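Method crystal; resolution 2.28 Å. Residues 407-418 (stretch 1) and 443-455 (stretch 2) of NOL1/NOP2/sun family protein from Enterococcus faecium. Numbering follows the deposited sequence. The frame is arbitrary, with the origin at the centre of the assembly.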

# COMPACT_ATOMS: atom_id res chain seq x y z
N GLU A 407 -13.66 2.05 -26.86
CA GLU A 407 -13.00 3.33 -26.69
C GLU A 407 -11.97 3.27 -25.56
O GLU A 407 -10.88 3.85 -25.67
CB GLU A 407 -14.03 4.45 -26.47
CG GLU A 407 -14.66 4.93 -27.77
CD GLU A 407 -15.94 5.71 -27.57
OE1 GLU A 407 -16.42 5.80 -26.42
OE2 GLU A 407 -16.48 6.22 -28.58
N TRP A 408 -12.29 2.55 -24.50
CA TRP A 408 -11.28 2.30 -23.46
C TRP A 408 -10.03 1.64 -24.06
O TRP A 408 -8.90 2.07 -23.81
CB TRP A 408 -11.85 1.47 -22.30
CG TRP A 408 -10.79 1.14 -21.27
CD1 TRP A 408 -10.39 1.93 -20.22
CD2 TRP A 408 -9.97 -0.03 -21.23
NE1 TRP A 408 -9.38 1.30 -19.52
CE2 TRP A 408 -9.11 0.10 -20.11
CE3 TRP A 408 -9.89 -1.19 -22.01
CZ2 TRP A 408 -8.17 -0.88 -19.77
CZ3 TRP A 408 -8.96 -2.16 -21.67
CH2 TRP A 408 -8.12 -2.00 -20.56
N GLN A 409 -10.24 0.59 -24.87
CA GLN A 409 -9.13 -0.06 -25.57
C GLN A 409 -8.27 0.95 -26.34
O GLN A 409 -7.05 0.98 -26.17
CB GLN A 409 -9.65 -1.12 -26.54
CG GLN A 409 -9.36 -2.55 -26.14
CD GLN A 409 -10.60 -3.29 -25.67
OE1 GLN A 409 -11.72 -2.84 -25.88
NE2 GLN A 409 -10.40 -4.45 -25.05
N SER A 410 -8.91 1.76 -27.18
CA SER A 410 -8.21 2.77 -27.98
C SER A 410 -7.48 3.76 -27.10
O SER A 410 -6.35 4.15 -27.38
CB SER A 410 -9.20 3.52 -28.87
OG SER A 410 -10.04 2.61 -29.56
N TYR A 411 -8.15 4.18 -26.04
CA TYR A 411 -7.59 5.14 -25.10
C TYR A 411 -6.31 4.63 -24.43
O TYR A 411 -5.28 5.30 -24.45
CB TYR A 411 -8.63 5.56 -24.06
CG TYR A 411 -8.12 6.56 -23.04
CD1 TYR A 411 -7.87 7.88 -23.39
CD2 TYR A 411 -7.88 6.17 -21.72
CE1 TYR A 411 -7.39 8.79 -22.46
CE2 TYR A 411 -7.41 7.07 -20.79
CZ TYR A 411 -7.16 8.37 -21.16
OH TYR A 411 -6.69 9.27 -20.22
N THR A 412 -6.36 3.43 -23.85
CA THR A 412 -5.18 2.87 -23.20
C THR A 412 -4.07 2.48 -24.20
O THR A 412 -2.91 2.36 -23.83
CB THR A 412 -5.51 1.67 -22.31
OG1 THR A 412 -6.32 0.74 -23.04
CG2 THR A 412 -6.27 2.14 -21.08
N ALA A 413 -4.45 2.31 -25.46
CA ALA A 413 -3.47 2.15 -26.54
C ALA A 413 -2.80 3.48 -26.88
O ALA A 413 -1.73 3.51 -27.48
CB ALA A 413 -4.13 1.55 -27.78
N GLY A 414 -3.46 4.58 -26.52
CA GLY A 414 -2.90 5.90 -26.73
C GLY A 414 -3.54 6.61 -27.91
O GLY A 414 -3.09 7.68 -28.31
N GLU A 415 -4.58 6.01 -28.47
CA GLU A 415 -5.22 6.56 -29.66
C GLU A 415 -6.37 7.51 -29.35
O GLU A 415 -7.07 7.37 -28.34
CB GLU A 415 -5.69 5.43 -30.57
CG GLU A 415 -4.54 4.66 -31.20
CD GLU A 415 -5.00 3.38 -31.88
OE1 GLU A 415 -5.92 2.73 -31.34
OE2 GLU A 415 -4.43 3.03 -32.94
N THR A 416 -6.55 8.48 -30.23
CA THR A 416 -7.69 9.36 -30.16
C THR A 416 -8.92 8.56 -30.55
O THR A 416 -8.80 7.54 -31.22
CB THR A 416 -7.53 10.55 -31.12
OG1 THR A 416 -7.87 10.14 -32.46
CG2 THR A 416 -6.10 11.07 -31.11
N PHE A 417 -10.09 8.98 -30.09
CA PHE A 417 -11.35 8.47 -30.62
C PHE A 417 -12.28 9.66 -30.87
O PHE A 417 -11.94 10.80 -30.54
CB PHE A 417 -11.99 7.43 -29.69
CG PHE A 417 -12.35 7.95 -28.32
CD1 PHE A 417 -13.65 8.33 -28.03
CD2 PHE A 417 -11.39 8.03 -27.32
CE1 PHE A 417 -13.98 8.80 -26.77
CE2 PHE A 417 -11.72 8.49 -26.06
CZ PHE A 417 -13.02 8.89 -25.79
N GLN A 418 -13.43 9.41 -31.47
CA GLN A 418 -14.28 10.51 -31.93
C GLN A 418 -15.51 10.70 -31.06
O GLN A 418 -16.20 9.74 -30.72
CB GLN A 418 -14.68 10.28 -33.39
CG GLN A 418 -15.63 11.34 -33.95
CD GLN A 418 -16.53 10.79 -35.04
OE1 GLN A 418 -17.18 11.55 -35.77
NE2 GLN A 418 -16.58 9.46 -35.16
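Stretch 2 443-455: GTVKNFFPKGLRF

Stretch 2 packs against stretch 1 as a short antiparallel strand pairing that gives way to a loop packed against the C-terminal end of a helix, with an asparagine side chain bonded to the helix end and to the turn after it, and aromatic rings packed on both parts. Stretch 1 runs from the last turns of a helix that begins earlier in the chain, through a turn, into strand 417-418, and stretch 2 enters alongside that strand, running in the opposite direction. Gln418 and Thr444 form a non-hydrogen-bonded pair, their CA atoms 4.3 Å apart; Phe417 and Val445 form the next, hydrogen-bonded pair, in which Val445 N donates to Phe417 O at 2.8 Å. The side chains of this second pair share one face of the sheet. Phe417, with chi1 in p, places its ring so that Val445 covers one face, CE1 of Phe417 lying 3.8 Å from CG2 of Val445.

Further along stretch 2, the CA-to-CB bond of Asn447 points toward stretch 1. Its ND2 donates to Tyr411 O at 2.8 Å and, weakly, to Glu415 O at 3.4 Å, so one amide group ties the last helical turn to the segment that follows it. Gly414 leaves the helix with positive phi in a Schellman motif. The Arg454 guanidinium lies with one face over this glycine, NE 3.3 Å from Gly414 CA, and a CB on Gly414 would clash with Arg454 CD.

Phe449, also directed toward stretch 1, sets its CB over the Tyr411 ring, 3.6 Å from CZ of Tyr411, while its own ring receives Thr412 CG2 over one face, 3.9 Å from CZ of Phe449. The chain then turns away through Pro450, Lys451 and Gly452 and is back against the helix at Arg454, whose CA lies 3.0 Å from Thr412 O; Phe455 N then donates to the same Thr412 O at 3.0 Å. The Phe455 ring lies with one face over Thr412 CB, and its CE2 comes 4.3 Å from Trp408 CH2.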

# COMPACT_ATOMS: atom_id res chain seq x y z
N GLY A 443 -14.56 17.65 -31.84
CA GLY A 443 -15.21 16.41 -32.25
C GLY A 443 -14.35 15.17 -32.07
O GLY A 443 -14.82 14.04 -32.26
N THR A 444 -13.09 15.36 -31.72
CA THR A 444 -12.24 14.23 -31.42
C THR A 444 -11.62 14.38 -30.03
O THR A 444 -11.13 15.45 -29.67
CB THR A 444 -11.11 14.06 -32.45
OG1 THR A 444 -9.99 14.89 -32.09
CG2 THR A 444 -11.59 14.40 -33.86
N VAL A 445 -11.67 13.31 -29.25
CA VAL A 445 -11.07 13.28 -27.93
C VAL A 445 -9.57 13.00 -28.01
O VAL A 445 -9.15 11.92 -28.43
CB VAL A 445 -11.76 12.22 -27.05
CG1 VAL A 445 -11.19 12.22 -25.64
CG2 VAL A 445 -13.25 12.47 -27.02
N LYS A 446 -8.76 13.98 -27.61
CA LYS A 446 -7.31 13.83 -27.64
C LYS A 446 -6.81 13.07 -26.41
O LYS A 446 -7.43 13.11 -25.35
CB LYS A 446 -6.62 15.20 -27.73
CG LYS A 446 -6.87 15.92 -29.04
CD LYS A 446 -5.90 17.08 -29.23
CE LYS A 446 -5.65 17.34 -30.70
NZ LYS A 446 -4.33 17.98 -30.92
N ASN A 447 -5.69 12.38 -26.57
CA ASN A 447 -5.30 11.35 -25.62
C ASN A 447 -4.32 11.79 -24.54
O ASN A 447 -3.21 12.23 -24.83
CB ASN A 447 -4.74 10.14 -26.36
CG ASN A 447 -4.44 9.00 -25.42
OD1 ASN A 447 -3.56 9.10 -24.57
ND2 ASN A 447 -5.19 7.92 -25.55
N PHE A 448 -4.75 11.64 -23.29
CA PHE A 448 -3.87 11.93 -22.17
C PHE A 448 -3.67 10.76 -21.21
O PHE A 448 -3.41 10.94 -20.01
CB PHE A 448 -4.30 13.21 -21.46
CG PHE A 448 -3.98 14.43 -22.27
CD1 PHE A 448 -4.84 14.87 -23.24
CD2 PHE A 448 -2.77 15.07 -22.11
CE1 PHE A 448 -4.53 15.96 -24.02
CE2 PHE A 448 -2.45 16.17 -22.88
CZ PHE A 448 -3.33 16.61 -23.84
N PHE A 449 -3.79 9.55 -21.75
CA PHE A 449 -3.33 8.38 -21.02
C PHE A 449 -1.81 8.42 -21.02
O PHE A 449 -1.19 8.51 -22.09
CB PHE A 449 -3.84 7.09 -21.65
CG PHE A 449 -3.62 5.88 -20.78
CD1 PHE A 449 -4.21 5.79 -19.53
CD2 PHE A 449 -2.80 4.84 -21.20
CE1 PHE A 449 -4.01 4.68 -18.73
CE2 PHE A 449 -2.59 3.73 -20.40
CZ PHE A 449 -3.20 3.65 -19.17
N PRO A 450 -1.19 8.39 -19.83
CA PRO A 450 0.27 8.52 -19.73
C PRO A 450 0.99 7.59 -20.71
O PRO A 450 0.67 6.40 -20.79
CB PRO A 450 0.55 8.14 -18.27
CG PRO A 450 -0.69 8.60 -17.56
CD PRO A 450 -1.83 8.33 -18.51
N LYS A 451 1.95 8.15 -21.45
CA LYS A 451 2.65 7.43 -22.51
C LYS A 451 3.30 6.16 -21.98
O LYS A 451 3.35 5.15 -22.67
CB LYS A 451 3.70 8.33 -23.16
CG LYS A 451 3.15 9.64 -23.71
CD LYS A 451 4.25 10.54 -24.26
CE LYS A 451 3.66 11.84 -24.80
NZ LYS A 451 4.71 12.78 -25.31
N GLY A 452 3.79 6.22 -20.75
CA GLY A 452 4.49 5.09 -20.15
C GLY A 452 3.58 3.93 -19.79
O GLY A 452 4.07 2.88 -19.35
N LEU A 453 2.28 4.09 -19.99
CA LEU A 453 1.33 3.04 -19.60
C LEU A 453 0.59 2.39 -20.78
O LEU A 453 -0.12 1.41 -20.59
CB LEU A 453 0.30 3.60 -18.61
CG LEU A 453 0.83 4.07 -17.26
CD1 LEU A 453 -0.27 4.74 -16.43
CD2 LEU A 453 1.45 2.90 -16.48
N ARG A 454 0.76 2.93 -21.98
CA ARG A 454 -0.00 2.47 -23.15
C ARG A 454 0.27 1.02 -23.54
O ARG A 454 1.35 0.50 -23.25
CB ARG A 454 0.24 3.42 -24.33
CG ARG A 454 -0.29 4.82 -24.06
CD ARG A 454 0.23 5.84 -25.06
NE ARG A 454 -0.46 7.13 -24.93
CZ ARG A 454 -0.14 8.22 -25.61
NH1 ARG A 454 0.88 8.20 -26.47
NH2 ARG A 454 -0.83 9.35 -25.44
N PHE A 455 -0.71 0.36 -24.16
CA PHE A 455 -0.53 -1.02 -24.65
C PHE A 455 -0.44 -1.06 -26.17
O PHE A 455 -0.95 -1.98 -26.81
CB PHE A 455 -1.65 -1.98 -24.22
CG PHE A 455 -2.17 -1.77 -22.81
CD1 PHE A 455 -1.42 -1.08 -21.87
CD2 PHE A 455 -3.41 -2.27 -22.45
CE1 PHE A 455 -1.91 -0.89 -20.59
CE2 PHE A 455 -3.90 -2.08 -21.18
CZ PHE A 455 -3.16 -1.39 -20.24